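Local coordinates for cytosine deaminase (Klebsiella pneumoniae, PDB 4R85), which probably deaminates 5-methylcytosine to thymine, and cytosine to uracil, by hydrolysis at an iron(II) site in an amidohydrolase barrel, at residues 101-106 and 136-141; 143-148 and 356-361. All blocks are in the same frame, centred on the assembly; numbering follows the deposited sequence.

Interaction 1: residues 101-106 and 136-141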
ATOM      1  N   LYS A 101      23.581  -3.638   1.079  1.00 18.57           N
ATOM      2  CA  LYS A 101      22.562  -3.448   2.108  1.00 21.91           C
ATOM      3  C   LYS A 101      21.148  -3.649   1.563  1.00 20.70           C
ATOM      4  O   LYS A 101      20.300  -4.281   2.199  1.00 17.91           O
ATOM      5  CB  LYS A 101      22.690  -2.061   2.728  1.00 22.50           C
ATOM      6  CG  LYS A 101      21.605  -1.740   3.737  1.00 24.86           C
ATOM      7  CD  LYS A 101      22.000  -0.546   4.594  1.00 25.89           C
ATOM      8  CE  LYS A 101      20.826  -0.039   5.421  1.00 29.08           C
ATOM      9  NZ  LYS A 101      21.267   1.063   6.334  1.00 36.81           N
ATOM     10  N   THR A 102      20.893  -3.110   0.380  1.00 15.07           N
ATOM     11  CA  THR A 102      19.569  -3.196  -0.221  1.00 18.21           C
ATOM     12  C   THR A 102      19.290  -4.621  -0.719  1.00 20.46           C
ATOM     13  O   THR A 102      18.170  -5.126  -0.620  1.00 14.40           O
ATOM     14  CB  THR A 102      19.417  -2.143  -1.335  1.00 15.27           C
ATOM     15  OG1 THR A 102      19.374  -0.843  -0.734  1.00 18.89           O
ATOM     16  CG2 THR A 102      18.128  -2.344  -2.121  1.00 13.97           C
ATOM     17  N   ILE A 103      20.326  -5.279  -1.223  1.00 18.59           N
ATOM     18  CA  ILE A 103      20.210  -6.686  -1.574  1.00 15.41           C
ATOM     19  C   ILE A 103      19.851  -7.519  -0.333  1.00 15.22           C
ATOM     20  O   ILE A 103      19.022  -8.432  -0.413  1.00 17.72           O
ATOM     21  CB  ILE A 103      21.502  -7.195  -2.244  1.00 22.20           C
ATOM     22  CG1 ILE A 103      21.594  -6.642  -3.673  1.00 17.70           C
ATOM     23  CG2 ILE A 103      21.526  -8.716  -2.265  1.00 25.99           C
ATOM     24  CD1 ILE A 103      22.942  -6.857  -4.327  1.00 17.58           C
ATOM     25  N   GLY A 104      20.456  -7.185   0.808  1.00 16.70           N
ATOM     26  CA  GLY A 104      20.098  -7.794   2.080  1.00 21.49           C
ATOM     27  C   GLY A 104      18.621  -7.666   2.406  1.00 26.12           C
ATOM     28  O   GLY A 104      17.987  -8.637   2.829  1.00 20.66           O
ATOM     29  N   MET A 105      18.065  -6.475   2.193  1.00 20.68           N
ATOM     30  CA  MET A 105      16.633  -6.246   2.397  1.00 15.65           C
ATOM     31  C   MET A 105      15.795  -7.112   1.474  1.00 18.12           C
ATOM     32  O   MET A 105      14.734  -7.599   1.871  1.00 17.14           O
ATOM     33  CB  MET A 105      16.249  -4.791   2.108  1.00 17.04           C
ATOM     34  CG  MET A 105      16.906  -3.727   2.966  1.00 22.81           C
ATOM     35  SD  MET A 105      16.198  -2.125   2.468  1.00 27.08           S
ATOM     36  CE  MET A 105      17.574  -1.055   2.884  1.00 27.49           C
ATOM     37  N   LEU A 106      16.239  -7.264   0.229  1.00 14.25           N
ATOM     38  CA  LEU A 106      15.474  -8.048  -0.740  1.00 16.35           C
ATOM     39  C   LEU A 106      15.493  -9.524  -0.346  1.00 17.70           C
ATOM     40  O   LEU A 106      14.469 -10.201  -0.407  1.00 16.69           O
ATOM     41  CB  LEU A 106      16.009  -7.854  -2.164  1.00 15.77           C
ATOM     42  CG  LEU A 106      15.877  -6.444  -2.756  1.00 22.13           C
ATOM     43  CD1 LEU A 106      16.777  -6.277  -3.979  1.00 19.30           C
ATOM     44  CD2 LEU A 106      14.418  -6.156  -3.118  1.00 18.57           C
ATOM     45  N   GLN A 136      28.898 -10.996  -8.567  1.00 24.66           N
ATOM     46  CA  GLN A 136      29.644 -12.182  -8.164  1.00 25.73           C
ATOM     47  C   GLN A 136      29.628 -12.353  -6.650  1.00 25.76           C
ATOM     48  O   GLN A 136      29.437 -13.455  -6.144  1.00 26.70           O
ATOM     49  CB  GLN A 136      31.091 -12.110  -8.666  1.00 33.40           C
ATOM     50  CG  GLN A 136      31.214 -11.936 -10.174  1.00 39.51           C
ATOM     51  CD  GLN A 136      30.464 -13.010 -10.946  1.00 49.96           C
ATOM     52  OE1 GLN A 136      30.573 -14.200 -10.639  1.00 58.91           O
ATOM     53  NE2 GLN A 136      29.688 -12.595 -11.948  1.00 45.06           N
ATOM     54  N   GLU A 137      29.819 -11.249  -5.934  1.00 27.06           N
ATOM     55  CA  GLU A 137      29.906 -11.272  -4.478  1.00 27.26           C
ATOM     56  C   GLU A 137      28.601 -11.734  -3.829  1.00 27.00           C
ATOM     57  O   GLU A 137      28.621 -12.429  -2.812  1.00 27.63           O
ATOM     58  CB  GLU A 137      30.290  -9.886  -3.947  1.00 27.48           C
ATOM     59  CG  GLU A 137      30.408  -9.805  -2.431  1.00 34.18           C
ATOM     60  CD  GLU A 137      30.969  -8.474  -1.949  1.00 39.53           C
ATOM     61  OE1 GLU A 137      30.983  -7.502  -2.740  1.00 37.39           O
ATOM     62  OE2 GLU A 137      31.395  -8.402  -0.774  1.00 38.11           O
ATOM     63  N   ALA A 138      27.472 -11.345  -4.415  1.00 21.59           N
ATOM     64  CA  ALA A 138      26.169 -11.650  -3.819  1.00 19.85           C
ATOM     65  C   ALA A 138      25.441 -12.840  -4.455  1.00 21.30           C
ATOM     66  O   ALA A 138      24.257 -13.056  -4.189  1.00 22.53           O
ATOM     67  CB  ALA A 138      25.276 -10.405  -3.819  1.00 17.44           C
ATOM     68  N   ALA A 139      26.150 -13.614  -5.272  1.00 22.58           N
ATOM     69  CA  ALA A 139      25.559 -14.777  -5.941  1.00 25.20           C
ATOM     70  C   ALA A 139      25.026 -15.829  -4.961  1.00 23.70           C
ATOM     71  O   ALA A 139      24.141 -16.606  -5.308  1.00 26.30           O
ATOM     72  CB  ALA A 139      26.561 -15.408  -6.907  1.00 25.70           C
ATOM     73  N   ASP A 140      25.559 -15.847  -3.741  1.00 22.49           N
ATOM     74  CA  ASP A 140      25.069 -16.760  -2.710  1.00 27.21           C
ATOM     75  C   ASP A 140      23.654 -16.393  -2.251  1.00 26.72           C
ATOM     76  O   ASP A 140      22.956 -17.212  -1.649  1.00 24.15           O
ATOM     77  CB  ASP A 140      26.024 -16.802  -1.510  1.00 31.34           C
ATOM     78  CG  ASP A 140      26.274 -15.428  -0.910  1.00 47.06           C
ATOM     79  OD1 ASP A 140      26.266 -14.435  -1.666  1.00 46.90           O
ATOM     80  OD2 ASP A 140      26.486 -15.337   0.320  1.00 57.07           O
ATOM     81  N   LEU A 141      23.234 -15.163  -2.545  1.00 23.58           N
ATOM     82  CA  LEU A 141      21.903 -14.690  -2.174  1.00 18.41           C
ATOM     83  C   LEU A 141      20.968 -14.556  -3.371  1.00 23.68           C
ATOM     84  O   LEU A 141      19.800 -14.935  -3.306  1.00 23.54           O
ATOM     85  CB  LEU A 141      21.997 -13.333  -1.456  1.00 22.08           C
ATOM     86  CG  LEU A 141      22.910 -13.275  -0.221  1.00 23.65           C
ATOM     87  CD1 LEU A 141      22.891 -11.882   0.407  1.00 23.27           C
ATOM     88  CD2 LEU A 141      22.519 -14.331   0.806  1.00 24.23           C
TER

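Interaction 2: residues 143-148 and 356-361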
ATOM      1  N   ASP A 143      20.444 -13.960  -7.967  1.00 18.73           N
ATOM      2  CA  ASP A 143      20.934 -13.937  -9.336  1.00 20.25           C
ATOM      3  C   ASP A 143      20.660 -12.539  -9.889  1.00 20.88           C
ATOM      4  O   ASP A 143      19.507 -12.163 -10.108  1.00 17.63           O
ATOM      5  CB  ASP A 143      20.231 -15.005 -10.180  1.00 20.47           C
ATOM      6  CG  ASP A 143      20.593 -16.419  -9.752  1.00 32.47           C
ATOM      7  OD1 ASP A 143      19.806 -17.054  -9.012  1.00 37.83           O
ATOM      8  OD2 ASP A 143      21.673 -16.890 -10.153  1.00 37.07           O
ATOM      9  N   LEU A 144      21.724 -11.770 -10.101  1.00 20.00           N
ATOM     10  CA  LEU A 144      21.585 -10.369 -10.492  1.00 19.21           C
ATOM     11  C   LEU A 144      21.762 -10.152 -11.994  1.00 20.85           C
ATOM     12  O   LEU A 144      22.765 -10.568 -12.568  1.00 23.21           O
ATOM     13  CB  LEU A 144      22.614  -9.520  -9.733  1.00 15.67           C
ATOM     14  CG  LEU A 144      22.593  -8.003  -9.961  1.00 14.03           C
ATOM     15  CD1 LEU A 144      21.259  -7.414  -9.501  1.00 13.46           C
ATOM     16  CD2 LEU A 144      23.761  -7.343  -9.224  1.00 21.32           C
ATOM     17  N   GLN A 145      20.794  -9.489 -12.625  1.00 13.41           N
ATOM     18  CA  GLN A 145      20.979  -9.008 -13.993  1.00 15.83           C
ATOM     19  C   GLN A 145      21.257  -7.516 -13.985  1.00 16.37           C
ATOM     20  O   GLN A 145      20.686  -6.779 -13.187  1.00 18.57           O
ATOM     21  CB  GLN A 145      19.742  -9.275 -14.841  1.00 16.49           C
ATOM     22  CG  GLN A 145      19.467 -10.755 -15.032  1.00 13.14           C
ATOM     23  CD  GLN A 145      18.312 -11.005 -15.986  1.00 14.13           C
ATOM     24  OE1 GLN A 145      17.796 -10.078 -16.619  1.00 16.36           O
ATOM     25  NE2 GLN A 145      17.904 -12.266 -16.099  1.00 15.98           N
ATOM     26  N   ILE A 146      22.119  -7.066 -14.886  1.00 14.72           N
ATOM     27  CA  ILE A 146      22.464  -5.643 -14.928  1.00 12.91           C
ATOM     28  C   ILE A 146      22.093  -4.985 -16.252  1.00 13.87           C
ATOM     29  O   ILE A 146      22.500  -5.450 -17.314  1.00 14.29           O
ATOM     30  CB  ILE A 146      23.962  -5.433 -14.673  1.00 15.25           C
ATOM     31  CG1 ILE A 146      24.308  -5.852 -13.242  1.00 17.45           C
ATOM     32  CG2 ILE A 146      24.355  -3.980 -14.947  1.00 16.00           C
ATOM     33  CD1 ILE A 146      25.778  -6.137 -13.037  1.00 15.77           C
ATOM     34  N   VAL A 147      21.336  -3.891 -16.167  1.00 12.80           N
ATOM     35  CA  VAL A 147      20.921  -3.128 -17.339  1.00 12.98           C
ATOM     36  C   VAL A 147      21.768  -1.857 -17.507  1.00 17.91           C
ATOM     37  O   VAL A 147      21.870  -1.046 -16.580  1.00 14.50           O
ATOM     38  CB  VAL A 147      19.455  -2.669 -17.221  1.00 13.12           C
ATOM     39  CG1 VAL A 147      18.971  -2.078 -18.557  1.00 11.98           C
ATOM     40  CG2 VAL A 147      18.528  -3.824 -16.769  1.00 15.04           C
ATOM     41  N   ALA A 148      22.358  -1.681 -18.687  1.00 12.07           N
ATOM     42  CA  ALA A 148      23.001  -0.413 -19.039  1.00 16.17           C
ATOM     43  C   ALA A 148      21.948   0.652 -19.321  1.00 15.09           C
ATOM     44  O   ALA A 148      21.391   0.720 -20.414  1.00 16.18           O
ATOM     45  CB  ALA A 148      23.904  -0.587 -20.241  1.00 16.15           C
ATOM     46  N   LEU A 356      12.474 -11.747 -17.107  1.00 13.99           N
ATOM     47  CA  LEU A 356      13.913 -11.909 -16.942  1.00 15.64           C
ATOM     48  C   LEU A 356      14.449 -13.100 -17.734  1.00 16.47           C
ATOM     49  O   LEU A 356      15.637 -13.397 -17.668  1.00 16.95           O
ATOM     50  CB  LEU A 356      14.283 -12.028 -15.456  1.00 13.81           C
ATOM     51  CG  LEU A 356      14.657 -10.696 -14.773  1.00 13.74           C
ATOM     52  CD1 LEU A 356      13.584  -9.632 -14.940  1.00 17.17           C
ATOM     53  CD2 LEU A 356      14.972 -10.887 -13.291  1.00 16.57           C
ATOM     54  N   CYS A 357      13.573 -13.769 -18.491  1.00 14.27           N
ATOM     55  CA  CYS A 357      13.970 -14.932 -19.297  1.00 15.98           C
ATOM     56  C   CYS A 357      14.686 -15.997 -18.484  1.00 16.37           C
ATOM     57  O   CYS A 357      15.701 -16.537 -18.929  1.00 17.69           O
ATOM     58  CB  CYS A 357      14.879 -14.515 -20.458  1.00 15.68           C
ATOM     59  SG  CYS A 357      14.066 -13.519 -21.705  1.00 21.85           S
ATOM     60  N   LEU A 358      14.165 -16.315 -17.305  1.00 17.51           N
ATOM     61  CA  LEU A 358      14.835 -17.293 -16.442  1.00 15.10           C
ATOM     62  C   LEU A 358      14.643 -18.724 -16.937  1.00 21.76           C
ATOM     63  O   LEU A 358      15.478 -19.597 -16.677  1.00 22.94           O
ATOM     64  CB  LEU A 358      14.352 -17.153 -14.997  1.00 14.15           C
ATOM     65  CG  LEU A 358      14.623 -15.785 -14.380  1.00 16.43           C
ATOM     66  CD1 LEU A 358      14.119 -15.739 -12.945  1.00 18.94           C
ATOM     67  CD2 LEU A 358      16.118 -15.453 -14.459  1.00 22.48           C
ATOM     68  N   GLY A 359      13.544 -18.952 -17.650  1.00 20.24           N
ATOM     69  CA  GLY A 359      13.233 -20.256 -18.208  1.00 22.57           C
ATOM     70  C   GLY A 359      13.279 -21.369 -17.176  1.00 28.59           C
ATOM     71  O   GLY A 359      12.695 -21.256 -16.094  1.00 26.70           O
ATOM     72  N   ASP A 360      14.003 -22.435 -17.498  1.00 24.51           N
ATOM     73  CA  ASP A 360      14.057 -23.609 -16.629  1.00 26.88           C
ATOM     74  C   ASP A 360      14.875 -23.417 -15.359  1.00 22.51           C
ATOM     75  O   ASP A 360      14.989 -24.334 -14.554  1.00 28.17           O
ATOM     76  CB  ASP A 360      14.546 -24.837 -17.402  1.00 35.99           C
ATOM     77  CG  ASP A 360      13.461 -25.431 -18.276  1.00 45.45           C
ATOM     78  OD1 ASP A 360      12.296 -24.991 -18.145  1.00 45.67           O
ATOM     79  OD2 ASP A 360      13.766 -26.334 -19.082  1.00 51.91           O
ATOM     80  N   ASN A 361      15.434 -22.227 -15.166  1.00 22.66           N
ATOM     81  CA  ASN A 361      16.134 -21.933 -13.921  1.00 24.91           C
ATOM     82  C   ASN A 361      15.188 -21.386 -12.845  1.00 22.99           C
ATOM     83  O   ASN A 361      15.624 -20.984 -11.770  1.00 19.97           O
ATOM     84  CB  ASN A 361      17.299 -20.973 -14.167  1.00 24.25           C
ATOM     85  CG  ASN A 361      18.432 -21.624 -14.943  1.00 35.53           C
ATOM     86  OD1 ASN A 361      18.737 -22.799 -14.745  1.00 40.50           O
ATOM     87  ND2 ASN A 361      19.052 -20.866 -15.834  1.00 41.24           N
TER

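Interaction 1: residues 101-106 and 136-141
Ile103, on helix 92-108, meets Ala138 and Leu141 in the turn that follows helix 126-137 through apolar contacts, one from each of its branches. The longer branch runs outward with CD1 anti to CA (chi2 169°), which carries Ile103 CD1 to 4.3 Å from Ala138 CB. The shorter branch turns to the other partner, placing Ile103 CG2 4.4 Å from Leu141 CD1, the methyl at the far end of an extended leucine chain (chi2 -179°). The backbones stay well apart, 8.1 Å between Ile103 CA and Ala138 CA, and the isoleucine spans much of that gap.

Backbone hydrogen bonds shape both sides separately. Met105 N and Leu106 N bond to Lys101 O and Thr102 O in the regular helix, whereas beyond helix 126-137 Leu141 N donates to Ala138 O at 2.9 Å, a turn that brings Ala138 and Leu141 to the same neighbour. One polar link lies beside the contact: Glu137 OE2 forms a salt bridge with Arg96, earlier on helix 92-108.

With 111 Å² buried and methyl groups at about van der Waals distance, this is a small apolar contact between helix 92-108 and the turn after helix 126-137, held by dispersion and the burial of methyl groups, without a directional bond between the segments.

Interaction 2: residues 143-148 and 356-361
A Schellman motif ends helix 350-355, with Cys357 at positive phi, and the carbonyl just before it, Leu356 O, takes a hydrogen bond from Gln145 on barrel strand 143-149. Gln145 NE2 lies 3.0 Å from Leu356 O, and the bond is nearly straight, 165° at the hydrogen. The donor sits in the carbonyl plane on a lone pair (C=O...N angle 132°), and the acceptor in turn lies close to the plane of the glutamine amide. Gln145 reaches this position with CG beside its backbone N and an extended chain beyond (chi2 -175°).

The same amide also rests against the leucine that it bonds: Gln145 OE1 is 3.7 Å from Leu356 CG, and Gln145 NE2 is 3.7 Å from Leu356 CB. Two residues on, Leu358 CD2 comes to 4.0 Å from Gln145 NE2. Arg115 NH2 bonds to Gln145 OE1, so both ends of the amide are engaged and its rotation is fixed.

Strand 111-119, which supplies Arg115, pairs alongside strand 143-149; the side chain of Leu356 packs on Val53 and Pro55 of strand 47-57, while Leu144 and Ile146 pack against helix 126-137.

In the fold
Along the chain the two contacts come one after the other, with centres about 15 Å apart. Helix 126-137 is followed, after a short turn, by strand 143-149, so the two contacts occupy consecutive elements of the TIM barrel: the first joins helix 92-108 to the turn after helix 126-137 in the outer layer, the second ties a barrel strand to a loop from much later in the chain. Arg395, on strand 390-395, connects their surroundings by bonding Ala139 O and forming a salt bridge with Asp143. Neither contact contains a metal ligand, but strand 143-149 continues to Phe149 of the 5-methylcytosine pocket. Together they join successive and distant parts of the barrel that carries the iron site.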